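Local coordinates for protein accelerated cell death 11 (Arabidopsis thaliana, PDB 4NTG) that transfers ceramide-1-phosphate and phytoceramide-1-phosphate selectively between membranes, using a helical glycolipid transfer protein fold, at residues L43-F48 with M60-K65; R104-L109 with P189-L194; L109-V114 with T133-Q138. The protein carries 1 engineered substitution. All blocks are in the same frame, centred on the assembly; numbering follows the deposited sequence.

Interaction 1 (L43-F48 with M60-K65). Engineered in segment 60-65: Ala61 (natural residue Asp). With 1PZ ((2S,3R,4E)-2-(dodecanoylamino)-3-hydroxyoctadec-4-en-1-yl dihydrogen phosphate), chain C.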
loop_
_atom_site.group_PDB
_atom_site.type_symbol
_atom_site.label_atom_id
_atom_site.label_comp_id
_atom_site.label_asym_id
_atom_site.label_seq_id
_atom_site.Cartn_x
_atom_site.Cartn_y
_atom_site.Cartn_z
ATOM N N LEU A 43 9.033 -0.604 -1.933
ATOM C CA LEU A 43 9.550 -1.294 -0.747
ATOM C C LEU A 43 8.483 -2.157 -0.063
ATOM O O LEU A 43 8.808 -3.160 0.575
ATOM C CB LEU A 43 10.163 -0.309 0.241
ATOM C CG LEU A 43 11.385 0.442 -0.284
ATOM C CD1 LEU A 43 11.841 1.513 0.698
ATOM C CD2 LEU A 43 12.528 -0.528 -0.605
ATOM N N VAL A 44 7.215 -1.777 -0.219
ATOM C CA VAL A 44 6.094 -2.570 0.302
ATOM C C VAL A 44 5.864 -3.880 -0.467
ATOM O O VAL A 44 5.506 -4.902 0.114
ATOM C CB VAL A 44 4.782 -1.772 0.273
ATOM C CG1 VAL A 44 3.654 -2.633 0.791
ATOM C CG2 VAL A 44 4.912 -0.538 1.112
ATOM N N SER A 45 6.057 -3.824 -1.780
ATOM C CA SER A 45 5.833 -4.968 -2.670
ATOM C C SER A 45 6.186 -6.377 -2.157
ATOM O O SER A 45 5.364 -7.283 -2.276
ATOM C CB SER A 45 6.488 -4.710 -4.026
ATOM O OG SER A 45 5.831 -3.651 -4.698
ATOM N N PRO A 46 7.398 -6.578 -1.599
ATOM C CA PRO A 46 7.705 -7.956 -1.179
ATOM C C PRO A 46 6.778 -8.554 -0.108
ATOM O O PRO A 46 6.708 -9.787 -0.010
ATOM C CB PRO A 46 9.148 -7.865 -0.648
ATOM C CG PRO A 46 9.497 -6.400 -0.603
ATOM C CD PRO A 46 8.591 -5.704 -1.564
ATOM N N LEU A 47 6.083 -7.719 0.667
ATOM C CA LEU A 47 5.193 -8.227 1.711
ATOM C C LEU A 47 4.128 -9.120 1.101
ATOM O O LEU A 47 3.860 -10.213 1.606
ATOM C CB LEU A 47 4.541 -7.088 2.491
ATOM C CG LEU A 47 5.469 -6.239 3.356
ATOM C CD1 LEU A 47 4.746 -4.997 3.859
ATOM C CD2 LEU A 47 6.003 -7.039 4.536
ATOM N N PHE A 48 3.537 -8.660 0.004
ATOM C CA PHE A 48 2.534 -9.442 -0.707
ATOM C C PHE A 48 3.092 -10.790 -1.174
ATOM O O PHE A 48 2.364 -11.782 -1.211
ATOM C CB PHE A 48 1.969 -8.648 -1.879
ATOM C CG PHE A 48 1.254 -7.384 -1.474
ATOM C CD1 PHE A 48 0.073 -7.439 -0.754
ATOM C CD2 PHE A 48 1.757 -6.134 -1.834
ATOM C CE1 PHE A 48 -0.599 -6.264 -0.394
ATOM C CE2 PHE A 48 1.096 -4.963 -1.479
ATOM C CZ PHE A 48 -0.078 -5.029 -0.759
ATOM N N MET A 60 2.037 -9.039 -8.023
ATOM C CA MET A 60 2.237 -8.562 -9.391
ATOM C C MET A 60 1.262 -7.452 -9.753
ATOM O O MET A 60 1.625 -6.495 -10.437
ATOM C CB MET A 60 2.160 -9.719 -10.387
ATOM C CG MET A 60 3.205 -10.791 -10.086
ATOM S SD MET A 60 3.212 -12.247 -11.162
ATOM C CE MET A 60 1.463 -12.568 -11.368
ATOM N N ALA A 61 0.034 -7.570 -9.260
ATOM C CA ALA A 61 -0.999 -6.569 -9.506
ATOM C C ALA A 61 -0.621 -5.240 -8.857
ATOM O O ALA A 61 -0.873 -4.173 -9.421
ATOM C CB ALA A 61 -2.323 -7.049 -8.981
ATOM N N TYR A 62 -0.030 -5.316 -7.670
ATOM C CA TYR A 62 0.454 -4.131 -6.965
ATOM C C TYR A 62 1.690 -3.566 -7.636
ATOM O O TYR A 62 1.752 -2.347 -7.904
ATOM C CB TYR A 62 0.751 -4.448 -5.490
ATOM C CG TYR A 62 1.280 -3.274 -4.693
ATOM C CD1 TYR A 62 0.445 -2.235 -4.302
ATOM C CD2 TYR A 62 2.616 -3.215 -4.313
ATOM C CE1 TYR A 62 0.930 -1.159 -3.561
ATOM C CE2 TYR A 62 3.111 -2.139 -3.576
ATOM C CZ TYR A 62 2.265 -1.119 -3.204
ATOM O OH TYR A 62 2.761 -0.064 -2.473
ATOM N N VAL A 63 2.669 -4.442 -7.905
ATOM C CA VAL A 63 3.915 -4.023 -8.563
ATOM C C VAL A 63 3.671 -3.368 -9.922
ATOM O O VAL A 63 4.391 -2.441 -10.309
ATOM C CB VAL A 63 4.959 -5.166 -8.677
ATOM C CG1 VAL A 63 6.115 -4.766 -9.608
ATOM C CG2 VAL A 63 5.512 -5.524 -7.299
ATOM N N ALA A 64 2.632 -3.803 -10.632
ATOM C CA ALA A 64 2.351 -3.210 -11.944
ATOM C C ALA A 64 1.977 -1.729 -11.804
ATOM O O ALA A 64 2.403 -0.896 -12.621
ATOM C CB ALA A 64 1.262 -3.999 -12.703
ATOM N N LYS A 65 1.190 -1.409 -10.771
ATOM C CA LYS A 65 0.764 -0.029 -10.525
ATOM C C LYS A 65 1.940 0.853 -10.080
ATOM O O LYS A 65 2.137 1.953 -10.609
ATOM C CB LYS A 65 -0.346 0.012 -9.465
ATOM C CG LYS A 65 -1.581 -0.793 -9.810
ATOM C CD LYS A 65 -2.128 -0.394 -11.169
ATOM C CE LYS A 65 -3.419 -1.137 -11.475
ATOM N NZ LYS A 65 -3.627 -1.224 -12.936
HETATM C CAS 1PZ C . -5.582 -20.903 -7.861
HETATM C CAF 1PZ C . -4.469 -19.876 -7.631
HETATM C CAG 1PZ C . -4.950 -18.847 -6.595
HETATM C CAH 1PZ C . -5.231 -17.500 -7.290
HETATM C CAI 1PZ C . -5.779 -16.494 -6.255
HETATM C CAJ 1PZ C . -5.601 -15.071 -6.781
HETATM C CAK 1PZ C . -4.896 -14.240 -5.696
HETATM C CAL 1PZ C . -5.513 -12.830 -5.668
HETATM C CAM 1PZ C . -4.882 -11.922 -6.745
HETATM C CAN 1PZ C . -5.325 -10.476 -6.379
HETATM C CAO 1PZ C . -5.012 -9.545 -7.557
HETATM C CAP 1PZ C . -6.179 -8.516 -7.648
HETATM C CAQ 1PZ C . -5.599 -7.109 -7.876
HETATM C CAE 1PZ C . -6.623 -6.295 -8.634
HETATM C CAD 1PZ C . -6.361 -5.881 -9.937
HETATM C CAC 1PZ C . -7.232 -4.788 -10.588
HETATM O OAR 1PZ C . -8.555 -5.208 -10.629
HETATM C CAB 1PZ C . -7.115 -3.551 -9.725
HETATM C CAA 1PZ C . -7.487 -2.335 -10.543
HETATM O OBB 1PZ C . -6.500 -2.027 -11.518
HETATM P PAX 1PZ C . -6.949 -1.348 -12.881
HETATM O OAZ 1PZ C . -5.884 -1.737 -13.830
HETATM O OBA 1PZ C . -6.805 0.221 -12.715
HETATM O OAY 1PZ C . -8.311 -1.755 -13.324
HETATM N NAW 1PZ C . -5.777 -3.427 -9.221
HETATM C CAU 1PZ C . -5.549 -3.056 -7.910
HETATM O OAV 1PZ C . -6.492 -2.625 -7.037
HETATM C CAT 1PZ C . -4.072 -3.170 -7.469
HETATM C CBC 1PZ C . -4.067 -3.502 -5.953
HETATM C CBD 1PZ C . -2.914 -4.450 -5.707
HETATM C CBE 1PZ C . -2.909 -4.939 -4.230
HETATM C CBF 1PZ C . -4.213 -5.703 -3.936
HETATM C CBG 1PZ C . -3.899 -7.174 -3.579
HETATM C CBH 1PZ C . -3.766 -7.291 -2.055
HETATM C CBI 1PZ C . -4.564 -8.510 -1.575
HETATM C CBJ 1PZ C . -4.028 -8.861 -0.195
HETATM C CBK 1PZ C . -4.561 -10.220 0.249
HETATM C CBL 1PZ C . -3.702 -10.694 1.399
#
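Phe48 and Tyr62 close the contact between helices 34-49 and 56-72 of the glycolipid transfer protein fold, beside the ceramide-1-phosphate pocket. The two segments run nearly antiparallel (166°), with axes 9.3 Å apart and Ser45 level with Val63. Tyr62 carries most of the contact. With its CG anti to the backbone N (chi1 179°), its ring projects from helix 56-72 into the groove beside Val44, Ser45 and Phe48. Phe48 comes over one face of that ring: its CE2 sits 3.6 Å from Tyr62 CG, offset toward the rim, with the ring planes at 54°, so the pair is neither a parallel stack nor a T-shape. At the ring edge, near its plane, Ser45 OG lies 3.3 Å from Tyr62 CD2, while Val63 CG2 packs on Ser45. The phenol tip passes Val44 CB and forms a hydrogen bond to Cys41 O, one turn back on helix 34-49. Both aromatic residues also touch the acyl chain: Phe48 CE1 is 3.7 Å from 1PZ CBH, and Tyr62 CB, the aliphatic carbon before the ring, is 3.7 Å from 1PZ CBD. Engineered Ala61 touches the sphingoid chain through CB, 3.5 Å from 1PZ CAQ, and Lys65 NZ meets phosphate oxygen OAZ in a bond modelled doubtfully short. The chemistry divides by position: Phe48 and Tyr62 CB border the acyl chain, the Tyr62 hydroxyl is tied to helix 34-49, and Lys65 meets the phosphate.

Interaction 2 (R104-L109 with P189-L194). With 1PZ ((2S,3R,4E)-2-(dodecanoylamino)-3-hydroxyoctadec-4-en-1-yl dihydrogen phosphate), chain C.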
loop_
_atom_site.group_PDB
_atom_site.type_symbol
_atom_site.label_atom_id
_atom_site.label_comp_id
_atom_site.label_asym_id
_atom_site.label_seq_id
_atom_site.Cartn_x
_atom_site.Cartn_y
_atom_site.Cartn_z
ATOM N N ARG A 104 -5.078 3.176 -6.824
ATOM C CA ARG A 104 -4.945 1.759 -6.483
ATOM C C ARG A 104 -3.775 1.540 -5.530
ATOM O O ARG A 104 -3.883 0.758 -4.581
ATOM C CB ARG A 104 -4.839 0.870 -7.718
ATOM C CG ARG A 104 -6.186 0.619 -8.395
ATOM C CD ARG A 104 -6.432 1.577 -9.550
ATOM N NE ARG A 104 -7.676 1.284 -10.259
ATOM C CZ ARG A 104 -8.870 1.748 -9.893
ATOM N NH1 ARG A 104 -9.959 1.435 -10.587
ATOM N NH2 ARG A 104 -8.975 2.525 -8.826
ATOM N N VAL A 105 -2.680 2.263 -5.764
ATOM C CA VAL A 105 -1.498 2.183 -4.907
ATOM C C VAL A 105 -1.788 2.649 -3.476
ATOM O O VAL A 105 -1.327 2.026 -2.511
ATOM C CB VAL A 105 -0.309 2.946 -5.519
ATOM C CG1 VAL A 105 0.831 3.111 -4.505
ATOM C CG2 VAL A 105 0.186 2.222 -6.763
ATOM N N LYS A 106 -2.569 3.720 -3.340
ATOM C CA LYS A 106 -2.991 4.195 -2.022
ATOM C C LYS A 106 -3.727 3.086 -1.264
ATOM O O LYS A 106 -3.540 2.906 -0.060
ATOM C CB LYS A 106 -3.880 5.432 -2.152
ATOM C CG LYS A 106 -4.276 6.075 -0.829
ATOM C CD LYS A 106 -5.599 5.532 -0.278
ATOM C CE LYS A 106 -6.759 5.713 -1.259
ATOM N NZ LYS A 106 -8.046 5.273 -0.637
ATOM N N ARG A 107 -4.545 2.322 -1.968
ATOM C CA ARG A 107 -5.257 1.228 -1.319
ATOM C C ARG A 107 -4.295 0.121 -0.888
ATOM O O ARG A 107 -4.435 -0.426 0.210
ATOM C CB ARG A 107 -6.377 0.699 -2.219
ATOM C CG ARG A 107 -7.498 1.713 -2.437
ATOM C CD ARG A 107 -8.623 1.162 -3.283
ATOM N NE ARG A 107 -9.541 2.223 -3.695
ATOM C CZ ARG A 107 -10.127 2.281 -4.889
ATOM N NH1 ARG A 107 -9.904 1.325 -5.789
ATOM N NH2 ARG A 107 -10.939 3.290 -5.177
ATOM N N GLY A 108 -3.311 -0.184 -1.736
ATOM C CA GLY A 108 -2.248 -1.108 -1.370
ATOM C C GLY A 108 -1.633 -0.727 -0.025
ATOM O O GLY A 108 -1.549 -1.576 0.873
ATOM N N LEU A 109 -1.229 0.541 0.122
ATOM C CA LEU A 109 -0.615 1.034 1.359
ATOM C C LEU A 109 -1.554 0.843 2.554
ATOM O O LEU A 109 -1.171 0.257 3.574
ATOM C CB LEU A 109 -0.209 2.505 1.218
ATOM C CG LEU A 109 0.703 2.882 0.042
ATOM C CD1 LEU A 109 0.904 4.389 -0.017
ATOM C CD2 LEU A 109 2.046 2.158 0.140
ATOM N N PRO A 189 -0.970 9.409 8.150
ATOM C CA PRO A 189 -1.159 10.766 7.603
ATOM C C PRO A 189 -0.950 10.855 6.097
ATOM O O PRO A 189 -1.524 11.752 5.474
ATOM C CB PRO A 189 -0.088 11.599 8.324
ATOM C CG PRO A 189 0.971 10.599 8.735
ATOM C CD PRO A 189 0.189 9.342 9.066
ATOM N N LEU A 190 -0.143 9.946 5.538
ATOM C CA LEU A 190 0.132 9.891 4.097
ATOM C C LEU A 190 -1.108 9.499 3.318
ATOM O O LEU A 190 -1.442 10.109 2.286
ATOM C CB LEU A 190 1.225 8.867 3.810
ATOM C CG LEU A 190 1.637 8.733 2.344
ATOM C CD1 LEU A 190 2.245 10.045 1.862
ATOM C CD2 LEU A 190 2.607 7.576 2.113
ATOM N N ILE A 191 -1.781 8.462 3.812
ATOM C CA ILE A 191 -3.013 8.010 3.199
ATOM C C ILE A 191 -4.039 9.134 3.269
ATOM O O ILE A 191 -4.652 9.472 2.254
ATOM C CB ILE A 191 -3.509 6.711 3.846
ATOM C CG1 ILE A 191 -2.603 5.544 3.404
ATOM C CG2 ILE A 191 -4.952 6.446 3.456
ATOM C CD1 ILE A 191 -2.507 4.397 4.397
ATOM N N THR A 192 -4.192 9.745 4.446
ATOM C CA THR A 192 -5.083 10.901 4.582
ATOM C C THR A 192 -4.720 12.022 3.583
ATOM O O THR A 192 -5.607 12.653 2.970
ATOM C CB THR A 192 -5.080 11.474 6.017
ATOM O OG1 THR A 192 -5.662 10.527 6.927
ATOM C CG2 THR A 192 -5.882 12.772 6.066
ATOM N N TYR A 193 -3.418 12.274 3.428
ATOM C CA TYR A 193 -2.937 13.266 2.471
ATOM C C TYR A 193 -3.326 12.887 1.042
ATOM O O TYR A 193 -3.693 13.748 0.246
ATOM C CB TYR A 193 -1.423 13.435 2.584
ATOM C CG TYR A 193 -0.795 14.218 1.454
ATOM C CD1 TYR A 193 -0.786 15.611 1.465
ATOM C CD2 TYR A 193 -0.179 13.566 0.387
ATOM C CE1 TYR A 193 -0.198 16.339 0.426
ATOM C CE2 TYR A 193 0.418 14.281 -0.656
ATOM C CZ TYR A 193 0.403 15.664 -0.629
ATOM O OH TYR A 193 0.985 16.366 -1.661
ATOM N N LEU A 194 -3.250 11.599 0.716
ATOM C CA LEU A 194 -3.549 11.160 -0.641
ATOM C C LEU A 194 -5.040 11.203 -0.906
ATOM O O LEU A 194 -5.477 11.623 -1.989
ATOM C CB LEU A 194 -3.038 9.749 -0.879
ATOM C CG LEU A 194 -1.537 9.601 -0.789
ATOM C CD1 LEU A 194 -1.179 8.138 -0.974
ATOM C CD2 LEU A 194 -0.896 10.460 -1.848
HETATM C CAS 1PZ C . -5.582 -20.903 -7.861
HETATM C CAF 1PZ C . -4.469 -19.876 -7.631
HETATM C CAG 1PZ C . -4.950 -18.847 -6.595
HETATM C CAH 1PZ C . -5.231 -17.500 -7.290
HETATM C CAI 1PZ C . -5.779 -16.494 -6.255
HETATM C CAJ 1PZ C . -5.601 -15.071 -6.781
HETATM C CAK 1PZ C . -4.896 -14.240 -5.696
HETATM C CAL 1PZ C . -5.513 -12.830 -5.668
HETATM C CAM 1PZ C . -4.882 -11.922 -6.745
HETATM C CAN 1PZ C . -5.325 -10.476 -6.379
HETATM C CAO 1PZ C . -5.012 -9.545 -7.557
HETATM C CAP 1PZ C . -6.179 -8.516 -7.648
HETATM C CAQ 1PZ C . -5.599 -7.109 -7.876
HETATM C CAE 1PZ C . -6.623 -6.295 -8.634
HETATM C CAD 1PZ C . -6.361 -5.881 -9.937
HETATM C CAC 1PZ C . -7.232 -4.788 -10.588
HETATM O OAR 1PZ C . -8.555 -5.208 -10.629
HETATM C CAB 1PZ C . -7.115 -3.551 -9.725
HETATM C CAA 1PZ C . -7.487 -2.335 -10.543
HETATM O OBB 1PZ C . -6.500 -2.027 -11.518
HETATM P PAX 1PZ C . -6.949 -1.348 -12.881
HETATM O OAZ 1PZ C . -5.884 -1.737 -13.830
HETATM O OBA 1PZ C . -6.805 0.221 -12.715
HETATM O OAY 1PZ C . -8.311 -1.755 -13.324
HETATM N NAW 1PZ C . -5.777 -3.427 -9.221
HETATM C CAU 1PZ C . -5.549 -3.056 -7.910
HETATM O OAV 1PZ C . -6.492 -2.625 -7.037
HETATM C CAT 1PZ C . -4.072 -3.170 -7.469
HETATM C CBC 1PZ C . -4.067 -3.502 -5.953
HETATM C CBD 1PZ C . -2.914 -4.450 -5.707
HETATM C CBE 1PZ C . -2.909 -4.939 -4.230
HETATM C CBF 1PZ C . -4.213 -5.703 -3.936
HETATM C CBG 1PZ C . -3.899 -7.174 -3.579
HETATM C CBH 1PZ C . -3.766 -7.291 -2.055
HETATM C CBI 1PZ C . -4.564 -8.510 -1.575
HETATM C CBJ 1PZ C . -4.028 -8.861 -0.195
HETATM C CBK 1PZ C . -4.561 -10.220 0.249
HETATM C CBL 1PZ C . -3.702 -10.694 1.399
#
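Lys106 leaves helix 98-120 with CG anti to its backbone N (chi1 -175°) and bends at both following torsions, which lays its methylenes against Ile191 and Leu194 of helix 173-199. Leu194 has CG opposite its carbonyl carbon, and its CD1 comes within 3.7 Å of Lys106 CG as the two side chains run alongside each other, pointing opposite ways. Ile191 lies roughly perpendicular to the lysine, its CG2 3.9 Å from Lys106 CD. The aliphatic part of the lysine therefore behaves as an apolar residue here, while its ammonium continues to a salt bridge with Asp195, the residue following the segment. One turn further along, Leu109 fills the rest of the seam: its CD1 is 4.2 Å from Leu190 CD2 and 4.4 Å from Leu194 CD1, and Ile191 CD1 rests against its backbone carbonyl carbon and CB. These separations, with axes 10.3 Å apart crossing at -157°, describe ordinary van der Waals packing of antiparallel helices, every touching residue being buried. On another side of helix 98-120, Arg104 faces the lipid. Its NE donates to phosphate oxygen OBA of 1PZ at 2.8 Å (N-H...O 150°), with the phosphorus in the guanidinium plane at its edge; NH2 forms a salt bridge with the C-terminal carboxylate of Trp207, probably helping to hold that plane in position. Arg107 NH2 reaches the same carboxylate. Helix 98-120 is thus central: helix 173-199 packs on the Lys106 and Leu109 side, Phe18 of helix 10-25 touches both Leu109 and Leu190, Phe37 of helix 34-49 reaches Leu109 and Leu194, and Lys65 and Leu69 of helix 56-72 touch Val105.

Interaction 3 (L109-V114 with T133-Q138). With 1PZ ((2S,3R,4E)-2-(dodecanoylamino)-3-hydroxyoctadec-4-en-1-yl dihydrogen phosphate), chain C.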
loop_
_atom_site.group_PDB
_atom_site.type_symbol
_atom_site.label_atom_id
_atom_site.label_comp_id
_atom_site.label_asym_id
_atom_site.label_seq_id
_atom_site.Cartn_x
_atom_site.Cartn_y
_atom_site.Cartn_z
ATOM N N LEU A 109 -1.229 0.541 0.122
ATOM C CA LEU A 109 -0.615 1.034 1.359
ATOM C C LEU A 109 -1.554 0.843 2.554
ATOM O O LEU A 109 -1.171 0.257 3.574
ATOM C CB LEU A 109 -0.209 2.505 1.218
ATOM C CG LEU A 109 0.703 2.882 0.042
ATOM C CD1 LEU A 109 0.904 4.389 -0.017
ATOM C CD2 LEU A 109 2.046 2.158 0.140
ATOM N N ASP A 110 -2.787 1.326 2.415
ATOM C CA ASP A 110 -3.827 1.096 3.421
ATOM C C ASP A 110 -3.970 -0.397 3.786
ATOM O O ASP A 110 -3.986 -0.755 4.977
ATOM C CB ASP A 110 -5.163 1.648 2.929
ATOM C CG ASP A 110 -6.006 2.207 4.050
ATOM O OD1 ASP A 110 -5.483 2.331 5.174
ATOM O OD2 ASP A 110 -7.183 2.539 3.814
ATOM N N MET A 111 -4.061 -1.251 2.760
ATOM C CA MET A 111 -4.093 -2.704 2.939
ATOM C C MET A 111 -3.033 -3.187 3.928
ATOM O O MET A 111 -3.351 -3.840 4.916
ATOM C CB MET A 111 -3.867 -3.413 1.606
ATOM C CG MET A 111 -3.786 -4.939 1.738
ATOM S SD MET A 111 -5.363 -5.580 2.328
ATOM C CE MET A 111 -4.954 -7.257 2.770
ATOM N N VAL A 112 -1.777 -2.851 3.654
ATOM C CA VAL A 112 -0.664 -3.245 4.516
ATOM C C VAL A 112 -0.817 -2.679 5.932
ATOM O O VAL A 112 -0.630 -3.391 6.926
ATOM C CB VAL A 112 0.681 -2.813 3.909
ATOM C CG1 VAL A 112 1.792 -2.853 4.979
ATOM C CG2 VAL A 112 0.998 -3.696 2.702
ATOM N N LYS A 113 -1.177 -1.401 6.004
ATOM C CA LYS A 113 -1.402 -0.733 7.273
ATOM C C LYS A 113 -2.433 -1.477 8.143
ATOM O O LYS A 113 -2.169 -1.737 9.325
ATOM C CB LYS A 113 -1.814 0.730 7.033
ATOM C CG LYS A 113 -2.457 1.432 8.247
ATOM C CD LYS A 113 -2.713 2.917 7.993
ATOM C CE LYS A 113 -3.527 3.551 9.127
ATOM N NZ LYS A 113 -4.945 3.057 9.183
ATOM N N VAL A 114 -3.583 -1.838 7.563
ATOM C CA VAL A 114 -4.651 -2.514 8.322
ATOM C C VAL A 114 -4.246 -3.946 8.649
ATOM O O VAL A 114 -4.495 -4.429 9.763
ATOM C CB VAL A 114 -6.033 -2.455 7.604
ATOM C CG1 VAL A 114 -7.094 -3.254 8.371
ATOM C CG2 VAL A 114 -6.500 -1.006 7.458
ATOM N N THR A 133 -8.096 -11.526 6.087
ATOM C CA THR A 133 -9.446 -11.346 5.550
ATOM C C THR A 133 -10.138 -10.057 6.032
ATOM O O THR A 133 -10.821 -9.376 5.248
ATOM C CB THR A 133 -10.343 -12.578 5.789
ATOM O OG1 THR A 133 -10.677 -12.667 7.175
ATOM C CG2 THR A 133 -9.627 -13.846 5.339
ATOM N N LYS A 134 -9.961 -9.726 7.308
ATOM C CA LYS A 134 -10.523 -8.494 7.851
ATOM C C LYS A 134 -9.938 -7.262 7.151
ATOM O O LYS A 134 -10.681 -6.346 6.759
ATOM C CB LYS A 134 -10.290 -8.394 9.362
ATOM C CG LYS A 134 -11.017 -9.449 10.213
ATOM C CD LYS A 134 -10.716 -9.263 11.716
ATOM C CE LYS A 134 -11.284 -10.391 12.577
ATOM N NZ LYS A 134 -11.117 -10.084 14.030
ATOM N N SER A 135 -8.612 -7.239 6.985
ATOM C CA SER A 135 -7.960 -6.081 6.388
ATOM C C SER A 135 -8.343 -5.962 4.910
ATOM O O SER A 135 -8.617 -4.864 4.406
ATOM C CB SER A 135 -6.434 -6.125 6.599
ATOM O OG SER A 135 -5.831 -7.249 5.993
ATOM N N TYR A 136 -8.399 -7.096 4.224
ATOM C CA TYR A 136 -8.848 -7.104 2.838
ATOM C C TYR A 136 -10.335 -6.720 2.697
ATOM O O TYR A 136 -10.711 -5.979 1.783
ATOM C CB TYR A 136 -8.595 -8.471 2.189
ATOM C CG TYR A 136 -9.005 -8.484 0.742
ATOM C CD1 TYR A 136 -8.147 -7.999 -0.240
ATOM C CD2 TYR A 136 -10.263 -8.942 0.354
ATOM C CE1 TYR A 136 -8.508 -7.991 -1.557
ATOM C CE2 TYR A 136 -10.641 -8.928 -0.973
ATOM C CZ TYR A 136 -9.756 -8.456 -1.923
ATOM O OH TYR A 136 -10.120 -8.433 -3.249
ATOM N N ALA A 137 -11.189 -7.228 3.576
ATOM C CA ALA A 137 -12.607 -6.838 3.502
ATOM C C ALA A 137 -12.759 -5.322 3.681
ATOM O O ALA A 137 -13.551 -4.669 3.007
ATOM C CB ALA A 137 -13.448 -7.601 4.539
ATOM N N GLN A 138 -11.979 -4.762 4.596
ATOM C CA GLN A 138 -12.070 -3.341 4.877
ATOM C C GLN A 138 -11.507 -2.452 3.775
ATOM O O GLN A 138 -12.102 -1.420 3.462
ATOM C CB GLN A 138 -11.370 -3.003 6.184
ATOM C CG GLN A 138 -11.467 -1.531 6.517
ATOM C CD GLN A 138 -10.655 -1.181 7.718
ATOM O OE1 GLN A 138 -10.885 -1.703 8.810
ATOM N NE2 GLN A 138 -9.674 -0.309 7.532
HETATM C CAS 1PZ C . -5.582 -20.903 -7.861
HETATM C CAF 1PZ C . -4.469 -19.876 -7.631
HETATM C CAG 1PZ C . -4.950 -18.847 -6.595
HETATM C CAH 1PZ C . -5.231 -17.500 -7.290
HETATM C CAI 1PZ C . -5.779 -16.494 -6.255
HETATM C CAJ 1PZ C . -5.601 -15.071 -6.781
HETATM C CAK 1PZ C . -4.896 -14.240 -5.696
HETATM C CAL 1PZ C . -5.513 -12.830 -5.668
HETATM C CAM 1PZ C . -4.882 -11.922 -6.745
HETATM C CAN 1PZ C . -5.325 -10.476 -6.379
HETATM C CAO 1PZ C . -5.012 -9.545 -7.557
HETATM C CAP 1PZ C . -6.179 -8.516 -7.648
HETATM C CAQ 1PZ C . -5.599 -7.109 -7.876
HETATM C CAE 1PZ C . -6.623 -6.295 -8.634
HETATM C CAD 1PZ C . -6.361 -5.881 -9.937
HETATM C CAC 1PZ C . -7.232 -4.788 -10.588
HETATM O OAR 1PZ C . -8.555 -5.208 -10.629
HETATM C CAB 1PZ C . -7.115 -3.551 -9.725
HETATM C CAA 1PZ C . -7.487 -2.335 -10.543
HETATM O OBB 1PZ C . -6.500 -2.027 -11.518
HETATM P PAX 1PZ C . -6.949 -1.348 -12.881
HETATM O OAZ 1PZ C . -5.884 -1.737 -13.830
HETATM O OBA 1PZ C . -6.805 0.221 -12.715
HETATM O OAY 1PZ C . -8.311 -1.755 -13.324
HETATM N NAW 1PZ C . -5.777 -3.427 -9.221
HETATM C CAU 1PZ C . -5.549 -3.056 -7.910
HETATM O OAV 1PZ C . -6.492 -2.625 -7.037
HETATM C CAT 1PZ C . -4.072 -3.170 -7.469
HETATM C CBC 1PZ C . -4.067 -3.502 -5.953
HETATM C CBD 1PZ C . -2.914 -4.450 -5.707
HETATM C CBE 1PZ C . -2.909 -4.939 -4.230
HETATM C CBF 1PZ C . -4.213 -5.703 -3.936
HETATM C CBG 1PZ C . -3.899 -7.174 -3.579
HETATM C CBH 1PZ C . -3.766 -7.291 -2.055
HETATM C CBI 1PZ C . -4.564 -8.510 -1.575
HETATM C CBJ 1PZ C . -4.028 -8.861 -0.195
HETATM C CBK 1PZ C . -4.561 -10.220 0.249
HETATM C CBL 1PZ C . -3.702 -10.694 1.399
#
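Met111 spans the gap from helix 98-120 to helix 129-139, two helices of the glycolipid transfer protein fold that run roughly antiparallel (146°) and meet beside the lipid's acyl chain. From CB, with CG anti to the backbone N (chi1 176°), the side chain bends at the next torsion (chi2 64°) and is directed toward Tyr136. SD lies 3.8 Å from Tyr136 CA, against the backbone of the opposing helix. CE then completes a three-way junction: it is 3.3 Å from Ser135 OG, 3.9 Å from Tyr136 CB at the edge of the ring, and 3.5 Å from 1PZ CBJ. The methyl group consequently belongs to the pocket wall and to the helix interface at once. Tyr136 extends the wall, CD1 lying 3.9 Å from 1PZ CBI, and its hydroxyl is hydrogen-bonded to His144 ND1; since His144 NE2 bonds the lipid, Tyr136 is a second-shell residue that probably helps orient a first-shell one. Ser135 OG is bonded to Pro131 O of its own helix; toward Met111 it meets a methyl, a packing contact. The segments converge most closely where Val114 CA and Ser135 CA are 5.2 Å apart, a close spacing consistent with the small serine side chain, whose CB meets Val114 CG1. Toward solvent, Gln138 reaches out extended and crosses Val114 at a slant, its amide NE2 lying 3.3 Å from the methyl carbon CG2 of Val114.

Overall arrangement
Helix 98-120 joins the three contacts: interactions 2 and 3 use successive turns of it and share Leu109, while interaction 1 packs against it through Tyr62 on Leu109 and Val44 on Val112. All three are largely buried, but interaction 3 reaches the exposed Gln138, whereas every touching residue of interaction 2 is buried. Their chemistry follows position: aromatic in interaction 1, aliphatic in interaction 2, and sulfur, methyl and hydroxyl in interaction 3. Each borders 1PZ differently. Interactions 1 and 3 both touch the acyl chain, and interaction 1 the sphingoid chain as well, while Lys65 and Arg104, from the segments of interactions 1 and 2, join Arg100 and His144 around the polar lipid head.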